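Local coordinates for protein inorganic pyrophosphatase (Shewanella sp. AS-11, PDB 6LL8) that probably hydrolyses inorganic diphosphate to two phosphates in a metal-dependent active site between its DHH and DHHA2 domains, at residues S117-K122 against T158-C163; C142-D147 against R162-L167; R246-L251 against V265-A270. One frame throughout, in Å; residues are numbered along the deposited sequence. Where two conformers were deposited one is given.

Interaction 1 (S117-K122 against T158-C163); sequences SNTVIK and TADIRC. Unlike the reference sequence in segment 117-122: Ser-117 (reference Arg).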
ATOM      1  N   SER A 117       6.141   2.377   5.431  1.00  7.56           N
ATOM      2  CA  SER A 117       7.329   1.517   5.485  1.00  7.38           C
ATOM      3  C   SER A 117       8.591   2.345   5.334  1.00  7.33           C
ATOM      4  O   SER A 117       9.634   2.008   5.923  1.00  8.08           O
ATOM      5  CB  SER A 117       7.313   0.463   4.398  1.00  8.73           C
ATOM      6  OG  SER A 117       6.216  -0.415   4.480  1.00  8.97           O
ATOM      7  N   ASN A 118       8.563   3.395   4.536  1.00  7.34           N
ATOM      8  CA  ASN A 118       9.762   4.224   4.299  1.00  7.84           C
ATOM      9  C   ASN A 118      10.176   4.970   5.557  1.00  7.91           C
ATOM     10  O   ASN A 118      11.366   5.318   5.645  1.00  8.41           O
ATOM     11  CB  ASN A 118       9.596   5.148   3.090  1.00  8.24           C
ATOM     12  CG  ASN A 118       9.916   4.466   1.779  1.00  9.19           C
ATOM     13  OD1 ASN A 118      11.092   4.450   1.397  1.00 12.20           O
ATOM     14  ND2 ASN A 118       8.944   3.822   1.141  1.00  9.62           N
ATOM     15  N   THR A 119       9.278   5.194   6.507  1.00  7.38           N
ATOM     16  CA  THR A 119       9.679   5.747   7.827  1.00  7.83           C
ATOM     17  C   THR A 119      10.612   4.756   8.509  1.00  7.83           C
ATOM     18  O   THR A 119      11.630   5.150   9.129  1.00  8.78           O
ATOM     19  CB  THR A 119       8.453   6.089   8.648  1.00  8.45           C
ATOM     20  OG1 THR A 119       7.728   7.067   7.903  1.00  9.06           O
ATOM     21  CG2 THR A 119       8.784   6.597  10.029  1.00  9.67           C
ATOM     22  N   VAL A 120      10.269   3.477   8.443  1.00  7.52           N
ATOM     23  CA  VAL A 120      11.109   2.421   9.047  1.00  7.60           C
ATOM     24  C   VAL A 120      12.416   2.295   8.254  1.00  7.57           C
ATOM     25  O   VAL A 120      13.488   2.132   8.841  1.00  8.32           O
ATOM     26  CB  VAL A 120      10.354   1.093   9.110  1.00  7.83           C
ATOM     27  CG1 VAL A 120      11.191   0.079   9.893  1.00  8.58           C
ATOM     28  CG2 VAL A 120       8.987   1.248   9.741  1.00  9.12           C
ATOM     29  N   ILE A 121      12.384   2.365   6.926  1.00  7.64           N
ATOM     30  CA  ILE A 121      13.631   2.306   6.153  1.00  7.72           C
ATOM     31  C   ILE A 121      14.527   3.476   6.542  1.00  7.68           C
ATOM     32  O   ILE A 121      15.733   3.280   6.646  1.00  8.91           O
ATOM     33  CB  ILE A 121      13.310   2.237   4.652  1.00  7.72           C
ATOM     34  CG1 ILE A 121      12.552   0.948   4.334  1.00  7.87           C
ATOM     35  CG2 ILE A 121      14.575   2.348   3.834  1.00  8.82           C
ATOM     36  CD1 ILE A 121      11.971   0.886   2.937  1.00  8.27           C
ATOM     37  N   LYS A 122      13.988   4.654   6.804  1.00  8.00           N
ATOM     38  CA  LYS A 122      14.841   5.776   7.258  1.00  9.01           C
ATOM     39  C   LYS A 122      15.504   5.385   8.573  1.00  8.87           C
ATOM     40  O   LYS A 122      16.693   5.685   8.762  1.00  9.91           O
ATOM     41  CB  LYS A 122      14.001   7.044   7.345  1.00 10.48           C
ATOM     42  CG  LYS A 122      14.792   8.323   7.314  1.00 15.27           C
ATOM     43  CD  LYS A 122      15.403   8.743   8.542  1.00 16.77           C
ATOM     44  CE  LYS A 122      16.079  10.106   8.337  1.00 17.78           C
ATOM     45  NZ  LYS A 122      16.629  10.510   9.625  1.00 18.59           N
ATOM     46  N   THR A 158       4.215  10.806  15.018  1.00 11.35           N
ATOM     47  CA  THR A 158       5.276  11.825  15.112  0.70 12.64           C
ATOM     48  C   THR A 158       6.519  11.373  14.338  1.00 11.13           C
ATOM     49  O   THR A 158       7.164  12.188  13.687  1.00 12.76           O
ATOM     50  CB  THR A 158       5.630  12.085  16.575  0.70 15.39           C
ATOM     51  OG1 THR A 158       4.419  12.462  17.244  0.70 18.16           O
ATOM     52  CG2 THR A 158       6.694  13.146  16.695  0.70 17.67           C
ATOM     53  N   ALA A 159       6.839  10.084  14.384  1.00 12.03           N
ATOM     54  CA  ALA A 159       8.016   9.583  13.647  1.00 12.29           C
ATOM     55  C   ALA A 159       7.892   9.839  12.152  1.00 10.45           C
ATOM     56  O   ALA A 159       8.867  10.178  11.517  1.00 10.58           O
ATOM     57  CB  ALA A 159       8.260   8.131  13.919  1.00 13.82           C
ATOM     58  N   ASP A 160       6.695   9.659  11.607  1.00  9.51           N
ATOM     59  CA  ASP A 160       6.492   9.885  10.159  1.00  9.15           C
ATOM     60  C   ASP A 160       6.682  11.363   9.818  1.00  9.21           C
ATOM     61  O   ASP A 160       7.299  11.687   8.802  1.00  9.20           O
ATOM     62  CB  ASP A 160       5.100   9.461   9.710  1.00  9.04           C
ATOM     63  CG  ASP A 160       4.830   7.985   9.947  1.00  9.13           C
ATOM     64  OD1 ASP A 160       5.395   7.153   9.192  1.00 10.25           O
ATOM     65  OD2 ASP A 160       4.070   7.669  10.902  1.00  9.77           O
ATOM     66  N   ILE A 161       6.162  12.251  10.647  1.00  9.51           N
ATOM     67  CA  ILE A 161       6.264  13.707  10.411  1.00  9.88           C
ATOM     68  C   ILE A 161       7.721  14.120  10.486  1.00  9.97           C
ATOM     69  O   ILE A 161       8.218  14.830   9.589  1.00 11.20           O
ATOM     70  CB  ILE A 161       5.378  14.479  11.376  1.00 11.00           C
ATOM     71  CG1 ILE A 161       3.913  14.131  11.140  1.00 11.88           C
ATOM     72  CG2 ILE A 161       5.631  15.968  11.208  1.00 13.14           C
ATOM     73  CD1 ILE A 161       2.953  14.681  12.157  1.00 14.62           C
ATOM     74  N   ARG A 162       8.419  13.694  11.538  1.00 10.73           N
ATOM     75  CA  ARG A 162       9.844  14.049  11.690  0.80 11.23           C
ATOM     76  C   ARG A 162      10.638  13.496  10.514  1.00 10.64           C
ATOM     77  O   ARG A 162      11.550  14.164  10.019  1.00 11.15           O
ATOM     78  CB  ARG A 162      10.384  13.493  12.997  0.80 14.19           C
ATOM     79  CG  ARG A 162       9.833  14.148  14.260  0.80 17.89           C
ATOM     80  CD  ARG A 162      10.599  13.739  15.517  0.80 25.19           C
ATOM     81  NE  ARG A 162      10.760  12.284  15.597  0.80 31.25           N
ATOM     82  CZ  ARG A 162      10.040  11.454  16.348  0.80 30.44           C
ATOM     83  NH1 ARG A 162       9.118  11.918  17.170  0.80 39.47           N
ATOM     84  NH2 ARG A 162      10.274  10.157  16.307  0.80 34.16           N
ATOM     85  N   CYS A 163      10.297  12.295  10.062  1.00 10.85           N
ATOM     86  CA  CYS A 163      11.003  11.702   8.924  0.50 10.51           C
ATOM     87  C   CYS A 163      10.787  12.544   7.656  1.00  9.76           C
ATOM     88  O   CYS A 163      11.738  12.838   6.932  1.00 10.26           O
ATOM     89  CB  CYS A 163      10.501  10.276   8.858  0.50  8.96           C
ATOM     90  SG  CYS A 163      11.481   9.323   7.715  0.50  9.01           S
TER

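Interaction 2 (C142-D147 against R162-L167); sequences CAILSD and RCVEAL. With MG (magnesium ion), chain D; MG (magnesium ion), chain F; 2PN (imidodiphosphoric acid), chain I.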
ATOM      1  N   CYS A 142       8.108  11.354  -0.505  1.00  8.32           N
ATOM      2  CA  CYS A 142       6.823  11.238  -1.225  1.00  8.49           C
ATOM      3  C   CYS A 142       6.064  10.013  -0.730  1.00  8.29           C
ATOM      4  O   CYS A 142       4.830  10.076  -0.548  1.00  8.96           O
ATOM      5  CB  CYS A 142       7.023  11.157  -2.724  1.00  9.50           C
ATOM      6  SG  CYS A 142       7.547  12.698  -3.480  1.00 10.65           S
ATOM      7  N   ALA A 143       6.738   8.884  -0.579  1.00  8.36           N
ATOM      8  CA  ALA A 143       6.039   7.681  -0.112  1.00  8.10           C
ATOM      9  C   ALA A 143       5.366   7.922   1.237  1.00  7.57           C
ATOM     10  O   ALA A 143       4.214   7.487   1.444  1.00  8.84           O
ATOM     11  CB  ALA A 143       6.992   6.523  -0.011  1.00  9.90           C
ATOM     12  N   ILE A 144       6.034   8.618   2.155  1.00  7.61           N
ATOM     13  CA  ILE A 144       5.463   8.828   3.498  1.00  8.07           C
ATOM     14  C   ILE A 144       4.286   9.794   3.391  1.00  8.21           C
ATOM     15  O   ILE A 144       3.270   9.593   4.061  1.00  8.71           O
ATOM     16  CB  ILE A 144       6.541   9.307   4.482  1.00  8.07           C
ATOM     17  CG1 ILE A 144       7.713   8.327   4.593  1.00  8.40           C
ATOM     18  CG2 ILE A 144       5.903   9.555   5.849  1.00  8.69           C
ATOM     19  CD1 ILE A 144       8.945   8.915   5.197  1.00 10.65           C
ATOM     20  N   LEU A 145       4.416  10.846   2.596  1.00  8.70           N
ATOM     21  CA  LEU A 145       3.290  11.774   2.374  1.00  9.63           C
ATOM     22  C   LEU A 145       2.096  11.037   1.792  1.00 10.12           C
ATOM     23  O   LEU A 145       0.944  11.360   2.112  1.00 10.70           O
ATOM     24  CB  LEU A 145       3.741  12.897   1.450  1.00 10.60           C
ATOM     25  CG  LEU A 145       4.659  13.928   2.083  1.00 11.57           C
ATOM     26  CD1 LEU A 145       5.342  14.716   0.979  1.00 13.08           C
ATOM     27  CD2 LEU A 145       3.915  14.846   3.034  1.00 12.71           C
ATOM     28  N   SER A 146       2.315  10.064   0.920  1.00  9.28           N
ATOM     29  CA  SER A 146       1.224   9.288   0.301  1.00 10.46           C
ATOM     30  C   SER A 146       0.579   8.385   1.349  1.00  9.02           C
ATOM     31  O   SER A 146      -0.651   8.428   1.528  1.00  9.82           O
ATOM     32  CB  SER A 146       1.745   8.507  -0.875  1.00 13.46           C
ATOM     33  OG  SER A 146       0.656   7.921  -1.529  1.00 18.98           O
ATOM     34  N   ASP A 147       1.376   7.557   1.999  1.00  8.84           N
ATOM     35  CA  ASP A 147       0.811   6.594   2.964  1.00  9.07           C
ATOM     36  C   ASP A 147       0.105   7.284   4.121  1.00  8.61           C
ATOM     37  O   ASP A 147      -0.894   6.769   4.609  1.00  9.97           O
ATOM     38  CB  ASP A 147       1.902   5.695   3.516  1.00  9.37           C
ATOM     39  CG  ASP A 147       2.019   4.377   2.793  1.00  9.83           C
ATOM     40  OD1 ASP A 147       1.738   4.365   1.599  1.00 11.46           O
ATOM     41  OD2 ASP A 147       2.501   3.375   3.384  1.00  8.69           O
ATOM     42  N   ARG A 162       8.419  13.694  11.538  1.00 10.73           N
ATOM     43  CA  ARG A 162       9.844  14.049  11.690  0.80 11.23           C
ATOM     44  C   ARG A 162      10.638  13.496  10.514  1.00 10.64           C
ATOM     45  O   ARG A 162      11.550  14.164  10.019  1.00 11.15           O
ATOM     46  CB  ARG A 162      10.384  13.493  12.997  0.80 14.19           C
ATOM     47  CG  ARG A 162       9.833  14.148  14.260  0.80 17.89           C
ATOM     48  CD  ARG A 162      10.599  13.739  15.517  0.80 25.19           C
ATOM     49  NE  ARG A 162      10.760  12.284  15.597  0.80 31.25           N
ATOM     50  CZ  ARG A 162      10.040  11.454  16.348  0.80 30.44           C
ATOM     51  NH1 ARG A 162       9.118  11.918  17.170  0.80 39.47           N
ATOM     52  NH2 ARG A 162      10.274  10.157  16.307  0.80 34.16           N
ATOM     53  N   CYS A 163      10.297  12.295  10.062  1.00 10.85           N
ATOM     54  CA  CYS A 163      11.003  11.702   8.924  0.50 10.51           C
ATOM     55  C   CYS A 163      10.787  12.544   7.656  1.00  9.76           C
ATOM     56  O   CYS A 163      11.738  12.838   6.932  1.00 10.26           O
ATOM     57  CB  CYS A 163      10.501  10.276   8.858  0.50  8.96           C
ATOM     58  SG  CYS A 163      11.481   9.323   7.715  0.50  9.01           S
ATOM     59  N   VAL A 164       9.544  12.925   7.383  1.00 10.03           N
ATOM     60  CA  VAL A 164       9.272  13.775   6.195  1.00  9.83           C
ATOM     61  C   VAL A 164      10.071  15.083   6.312  1.00  9.26           C
ATOM     62  O   VAL A 164      10.639  15.528   5.313  1.00 10.01           O
ATOM     63  CB  VAL A 164       7.780  14.023   6.004  1.00  9.28           C
ATOM     64  CG1 VAL A 164       7.519  15.194   5.061  1.00  9.71           C
ATOM     65  CG2 VAL A 164       7.108  12.767   5.493  1.00 10.07           C
ATOM     66  N   GLU A 165      10.062  15.705   7.484  1.00  9.95           N
ATOM     67  CA  GLU A 165      10.786  16.988   7.630  1.00 10.73           C
ATOM     68  C   GLU A 165      12.273  16.775   7.325  1.00 10.46           C
ATOM     69  O   GLU A 165      12.895  17.598   6.631  1.00 11.40           O
ATOM     70  CB  GLU A 165      10.551  17.530   9.036  1.00 12.16           C
ATOM     71  CG  GLU A 165       9.130  18.026   9.237  1.00 12.91           C
ATOM     72  CD  GLU A 165       8.759  18.390  10.660  1.00 18.44           C
ATOM     73  OE1 GLU A 165       9.498  17.987  11.581  1.00 22.29           O
ATOM     74  OE2 GLU A 165       7.673  18.986  10.821  1.00 21.37           O
ATOM     75  N   ALA A 166      12.876  15.718   7.873  1.00  9.99           N
ATOM     76  CA  ALA A 166      14.322  15.465   7.679  1.00 10.60           C
ATOM     77  C   ALA A 166      14.605  15.146   6.209  1.00 10.28           C
ATOM     78  O   ALA A 166      15.565  15.649   5.614  1.00 10.56           O
ATOM     79  CB  ALA A 166      14.773  14.333   8.550  1.00 11.58           C
ATOM     80  N   LEU A 167      13.760  14.297   5.605  1.00  9.68           N
ATOM     81  CA  LEU A 167      13.967  13.919   4.199  1.00  9.73           C
ATOM     82  C   LEU A 167      13.738  15.093   3.254  1.00  9.27           C
ATOM     83  O   LEU A 167      14.454  15.195   2.247  1.00  9.80           O
ATOM     84  CB  LEU A 167      13.063  12.742   3.826  1.00  9.45           C
ATOM     85  CG  LEU A 167      13.376  11.443   4.537  1.00  9.68           C
ATOM     86  CD1 LEU A 167      12.218  10.465   4.341  1.00 10.62           C
ATOM     87  CD2 LEU A 167      14.668  10.815   4.050  1.00 10.57           C
TER
HETATM   88 MG    MG D 402       2.738   1.261   3.117  1.00  7.30          MG
HETATM   89 MG    MG F 404       0.695   2.842   0.408  1.00 10.37          MG
HETATM   90  P1  2PN I 407      -0.285   0.546   2.457  1.00  7.60           P
HETATM   91  O1  2PN I 407       0.242  -0.523   1.504  1.00  7.96           O
HETATM   92  O2  2PN I 407      -0.809   1.756   1.728  1.00  7.90           O
HETATM   93  O3  2PN I 407       0.756   0.904   3.500  1.00  7.99           O
HETATM   94  N1  2PN I 407      -1.545  -0.130   3.270  1.00  7.29           N
HETATM   95  P2  2PN I 407      -3.181   0.084   3.273  1.00  8.36           P
HETATM   96  O4  2PN I 407      -3.747  -1.321   3.084  1.00  9.41           O
HETATM   97  O5  2PN I 407      -3.545   0.979   2.107  1.00  8.34           O
HETATM   98  O6  2PN I 407      -3.563   0.673   4.609  1.00  8.99           O
HETATM   99  O   HOH W   1      -1.407   3.801  -0.158  1.00 10.78           O
HETATM  100  O   HOH W   2       2.027   4.212  -1.060  1.00 11.34           O

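Interaction 3 (R246-L251 against V265-A270); sequences RHSVLL and VVSDSA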
ATOM      1  N   ARG A 246     -14.060 -15.264  -4.577  1.00 13.52           N
ATOM      2  CA  ARG A 246     -13.875 -14.526  -3.316  1.00 11.81           C
ATOM      3  C   ARG A 246     -15.144 -14.554  -2.479  1.00 12.71           C
ATOM      4  O   ARG A 246     -16.283 -14.557  -3.019  1.00 14.29           O
ATOM      5  CB  ARG A 246     -13.485 -13.083  -3.620  1.00 12.04           C
ATOM      6  CG  ARG A 246     -12.130 -12.933  -4.293  1.00 12.50           C
ATOM      7  CD  ARG A 246     -11.782 -11.480  -4.589  1.00 11.74           C
ATOM      8  NE  ARG A 246     -10.415 -11.341  -5.049  1.00 11.79           N
ATOM      9  CZ  ARG A 246     -10.011 -11.524  -6.297  1.00 12.57           C
ATOM     10  NH1 ARG A 246     -10.858 -11.772  -7.277  1.00 13.45           N
ATOM     11  NH2 ARG A 246      -8.727 -11.512  -6.569  1.00 13.00           N
ATOM     12  N   HIS A 247     -14.997 -14.542  -1.167  1.00 12.30           N
ATOM     13  CA  HIS A 247     -16.119 -14.356  -0.231  1.00 12.32           C
ATOM     14  C   HIS A 247     -16.703 -12.962  -0.413  1.00 11.96           C
ATOM     15  O   HIS A 247     -17.931 -12.791  -0.387  1.00 12.98           O
ATOM     16  CB  HIS A 247     -15.636 -14.631   1.194  1.00 12.46           C
ATOM     17  CG  HIS A 247     -16.683 -14.407   2.225  1.00 13.80           C
ATOM     18  ND1 HIS A 247     -17.077 -13.152   2.612  1.00 14.70           N
ATOM     19  CD2 HIS A 247     -17.455 -15.292   2.912  1.00 15.87           C
ATOM     20  CE1 HIS A 247     -18.053 -13.277   3.506  1.00 15.23           C
ATOM     21  NE2 HIS A 247     -18.280 -14.601   3.724  1.00 17.23           N
ATOM     22  N   SER A 248     -15.843 -11.955  -0.495  1.00 11.94           N
ATOM     23  CA  SER A 248     -16.259 -10.550  -0.520  1.00 11.53           C
ATOM     24  C   SER A 248     -15.312  -9.758  -1.416  1.00 11.33           C
ATOM     25  O   SER A 248     -14.106 -10.046  -1.437  1.00 11.68           O
ATOM     26  CB  SER A 248     -16.229  -9.942   0.857  1.00 12.65           C
ATOM     27  OG  SER A 248     -17.095 -10.582   1.779  1.00 14.27           O
ATOM     28  N   VAL A 249     -15.854  -8.727  -2.045  1.00 10.73           N
ATOM     29  CA  VAL A 249     -15.050  -7.643  -2.654  1.00 10.13           C
ATOM     30  C   VAL A 249     -15.591  -6.329  -2.150  1.00 10.25           C
ATOM     31  O   VAL A 249     -16.802  -6.091  -2.235  1.00 11.20           O
ATOM     32  CB  VAL A 249     -14.976  -7.684  -4.188  1.00 11.02           C
ATOM     33  CG1 VAL A 249     -14.179  -6.497  -4.696  1.00 11.85           C
ATOM     34  CG2 VAL A 249     -14.384  -8.986  -4.710  1.00 12.39           C
ATOM     35  N   LEU A 250     -14.693  -5.509  -1.619  1.00 10.09           N
ATOM     36  CA  LEU A 250     -15.016  -4.182  -1.072  1.00  9.78           C
ATOM     37  C   LEU A 250     -14.209  -3.167  -1.855  1.00  9.65           C
ATOM     38  O   LEU A 250     -13.036  -3.408  -2.153  1.00 10.80           O
ATOM     39  CB  LEU A 250     -14.619  -4.114   0.411  1.00 10.81           C
ATOM     40  CG  LEU A 250     -15.031  -5.305   1.270  1.00 13.72           C
ATOM     41  CD1 LEU A 250     -14.522  -5.071   2.687  1.00 14.77           C
ATOM     42  CD2 LEU A 250     -16.522  -5.596   1.209  1.00 16.23           C
ATOM     43  N   LEU A 251     -14.819  -2.032  -2.148  1.00  9.60           N
ATOM     44  CA  LEU A 251     -14.085  -0.921  -2.802  1.00  9.38           C
ATOM     45  C   LEU A 251     -14.329   0.334  -1.997  1.00  9.02           C
ATOM     46  O   LEU A 251     -15.465   0.784  -1.885  1.00 10.42           O
ATOM     47  CB  LEU A 251     -14.498  -0.755  -4.259  1.00 10.15           C
ATOM     48  CG  LEU A 251     -13.819   0.386  -5.014  1.00 10.33           C
ATOM     49  CD1 LEU A 251     -12.315   0.187  -5.087  1.00 11.82           C
ATOM     50  CD2 LEU A 251     -14.391   0.530  -6.411  1.00 11.54           C
ATOM     51  N   VAL A 265     -19.842  -2.785  -1.564  1.00 11.16           N
ATOM     52  CA  VAL A 265     -19.706  -4.126  -0.981  1.00 11.87           C
ATOM     53  C   VAL A 265     -20.449  -5.135  -1.837  1.00 11.68           C
ATOM     54  O   VAL A 265     -21.674  -4.975  -2.054  1.00 14.05           O
ATOM     55  CB  VAL A 265     -20.280  -4.142   0.450  1.00 13.46           C
ATOM     56  CG1 VAL A 265     -20.189  -5.534   1.069  1.00 14.69           C
ATOM     57  CG2 VAL A 265     -19.615  -3.097   1.340  1.00 13.71           C
ATOM     58  N   VAL A 266     -19.780  -6.209  -2.185  1.00 10.66           N
ATOM     59  CA  VAL A 266     -20.437  -7.459  -2.642  0.50 11.08           C
ATOM     60  C   VAL A 266     -19.901  -8.590  -1.787  1.00 12.09           C
ATOM     61  O   VAL A 266     -18.699  -8.699  -1.630  1.00 14.59           O
ATOM     62  CB  VAL A 266     -20.238  -7.702  -4.147  0.50 12.46           C
ATOM     63  CG1 VAL A 266     -20.962  -6.638  -4.939  0.50 13.22           C
ATOM     64  CG2 VAL A 266     -18.780  -7.746  -4.551  0.50 14.73           C
ATOM     65  N   SER A 267     -20.774  -9.333  -1.141  1.00 12.64           N
ATOM     66  CA  SER A 267     -20.323 -10.301  -0.125  1.00 13.99           C
ATOM     67  C   SER A 267     -21.272 -11.480  -0.039  1.00 13.72           C
ATOM     68  O   SER A 267     -22.487 -11.293  -0.102  1.00 15.07           O
ATOM     69  CB  SER A 267     -20.245  -9.625   1.209  1.00 14.22           C
ATOM     70  OG  SER A 267     -19.732 -10.486   2.206  1.00 14.91           O
ATOM     71  N   ASP A 268     -20.711 -12.624   0.251  1.00 13.84           N
ATOM     72  CA  ASP A 268     -21.487 -13.806   0.679  1.00 14.93           C
ATOM     73  C   ASP A 268     -22.180 -13.575   2.021  1.00 17.27           C
ATOM     74  O   ASP A 268     -23.105 -14.341   2.319  1.00 20.22           O
ATOM     75  CB  ASP A 268     -20.587 -15.039   0.711  1.00 15.70           C
ATOM     76  CG  ASP A 268     -20.181 -15.532  -0.668  1.00 16.00           C
ATOM     77  OD1 ASP A 268     -20.830 -15.163  -1.666  1.00 16.95           O
ATOM     78  OD2 ASP A 268     -19.231 -16.325  -0.748  1.00 18.45           O
ATOM     79  N   SER A 269     -21.721 -12.618   2.830  1.00 15.66           N
ATOM     80  CA  SER A 269     -22.372 -12.271   4.111  0.50 16.72           C
ATOM     81  C   SER A 269     -23.246 -11.028   3.929  1.00 17.08           C
ATOM     82  O   SER A 269     -22.716  -9.925   3.696  1.00 18.42           O
ATOM     83  CB  SER A 269     -21.391 -12.061   5.212  0.50 16.65           C
ATOM     84  OG  SER A 269     -22.085 -11.645   6.376  0.50 17.25           O
ATOM     85  N   ALA A 270     -24.556 -11.188   4.092  1.00 19.02           N
ATOM     86  CA  ALA A 270     -25.488 -10.056   3.880  1.00 20.48           C
ATOM     87  C   ALA A 270     -25.282  -8.974   4.944  1.00 18.70           C
ATOM     88  O   ALA A 270     -25.663  -7.823   4.688  1.00 24.44           O
ATOM     89  CB  ALA A 270     -26.918 -10.530   3.859  1.00 25.67           C
TER

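Interaction 1 (S117-K122 against T158-C163)
Thr-119 reaches across to Asp-160: the CA atoms of Thr-119 and Asp-160 are 5.7 Å apart, the nearest pair across the segments. The segments 117-122 and 158-163 cross at 69°, with 9.6 Å between their axes. CB of Thr-119 already lies 3.3 Å from Asp-160 OD1. From there the side chain forks. OG1, anti to the carbonyl carbon (chi1 -60°), donates a hydrogen bond of 2.7 Å to OD1 of Asp-160. The other branch, CG2, passes 3.5 Å from the same Asp-160 OD1 and meets Ala-159 at its carbonyl O, 3.9 Å away. The two side chains cross at about a right angle, and OG1 meets OD1 on its anti side, 23° out of the carboxylate plane. The other oxygen, Asp-160 OD2, is bonded to Thr-157 OG1 and Gly-115 N. The buried carboxylate is therefore gripped at both oxygens, which limits its rotation. One turn on, Lys-122 uses the aliphatic root of its side chain: its CB approaches Cys-163 SG to 3.4 Å, a value that holds for one of two modelled cysteine conformers and is doubtful to that extent. The chain of Lys-122 bends at chi2, and NZ forms a salt bridge with Asp-126. At the start of helix 117-128, Ser-117 N and Asn-118 ND2 hydrogen-bond the magnesium ligand Asp-15, a second shell to the metal site; Ser-117, an arginine in the reference sequence, bonds Asp-73 through OG in the deposited chain. In the DHH domain, strand 88-94 packs against Val-120 and Ile-121, while helix 134-147 presses Ile-144 against Thr-119.

Interaction 2 (C142-D147 against R162-L167)
Ile-144 CG2 and Val-164 CG2 stand 3.4 Å apart, tighter than ordinary methyl contact, in the middle of a buried helix-helix interface. Helices 134-147 and 158-171 pack in a roughly antiparallel pair here: the segments run at 149° with their axes 9.7 Å apart, and the CA atoms of Ile-144 and Val-164 are the nearest across it. The two side chains slide past each other in opposite directions. Ile-144 CG2 lies anti to the backbone N while CG1 is anti to the carbonyl carbon (chi1 -58°), an arrangement that gives each branch its own partner. Beyond CG1, Ile-144 CD1 lies 3.7 Å from Leu-167 CD1, the two side chains crossing at about a right angle. Leu-145 adds a looser contact beside Val-164, with Leu-145 CD2 4.1 Å from Val-164 CG1. Met-183 of helix 176-187 and Phe-176 at its start extend this apolar layer over Leu-145 and Val-164 respectively. At the C-terminal end of helix 134-147 the character changes, for Asp-147 bridges two magnesium ions. Its OD2 binds one, shared with Asp-15, Asp-73, His-95 and imidodiphosphate O3; its OD1 binds the second at 2.2 Å, beside imidodiphosphate O2, two waters and Asp-13.

Interaction 3 (R246-L251 against V265-A270)
His-247 O accepts a hydrogen bond from Asp-268 N at 2.9 Å, just beyond the strand ends of a beta hairpin in the DHHA2 domain. Strands 248-255 and 260-267 form its two arms. Val-249 and Val-266 are the hydrogen-bonded antiparallel pair: Val-249 N reaches Val-266 O at 2.9 Å, and Val-266 N returns to Val-249 O at 3.0 Å. Ser-248 and Ser-267 form the adjoining non-hydrogen-bonded pair, yet their hydroxyls link the strands: OG of Ser-248 lies 2.7 Å from OG of Ser-267, in a hydrogen bond whose direction is not determined. The row of polar contacts continues at both ends. His-247 ND1 bonds Ser-248 OG, which sits in the ring plane at the ring's edge, and Ser-269 N donates to Ser-267 OG at 3.0 Å, closing an ST turn. In His-247, chi1 177° sets CG anti to the backbone N, and chi2 -75° turns the ring so that Asp-268 CB sits over one face, 3.9 Å from the ring centroid and 17° off its normal, a CH-pi contact. Phe-306 meets the same ring edge-to-face. An alanine in place of His-247 would probably leave Ser-248 OG without its ring partner and Asp-268 CB without the face it rests on. The carboxylate of Asp-268 is paired elsewhere, in a salt bridge with Lys-241. Farther out, the face of Val-249 and Val-266 packs on Ile-237 of helix 230-243, and the face of Ser-248, Ser-267, Leu-250 and Val-265 on helix 272-277, chiefly at Leu-272. On that second face Leu-250 and Val-265 lie side by side, pointing the same way, with Leu-250 CD2 3.7 Å from Val-265 CG1.

How the interactions relate
Interactions 1 and 2 form one continuous core, their centres 6 Å apart: both use helix 158-171 and share Cys-163, and Asn-118 ND2 packs 3.5 Å from Ala-143 CB. Three helices thus converge beside the metal centre. Interaction 2 contributes Asp-147 directly to it, whereas the Asp-160 side chain of interaction 1 stays about 9 Å from a magnesium ion. Interaction 3 lies across the chain's centre, about 34 Å from either of the others between centres, and touches neither. Its Leu-250 side chain stays about 11 Å from the imidodiphosphate, and interaction 3 supplies none of the pocket residues; the DHHA2 domain contributes Lys-204, Arg-294 and Lys-295 instead.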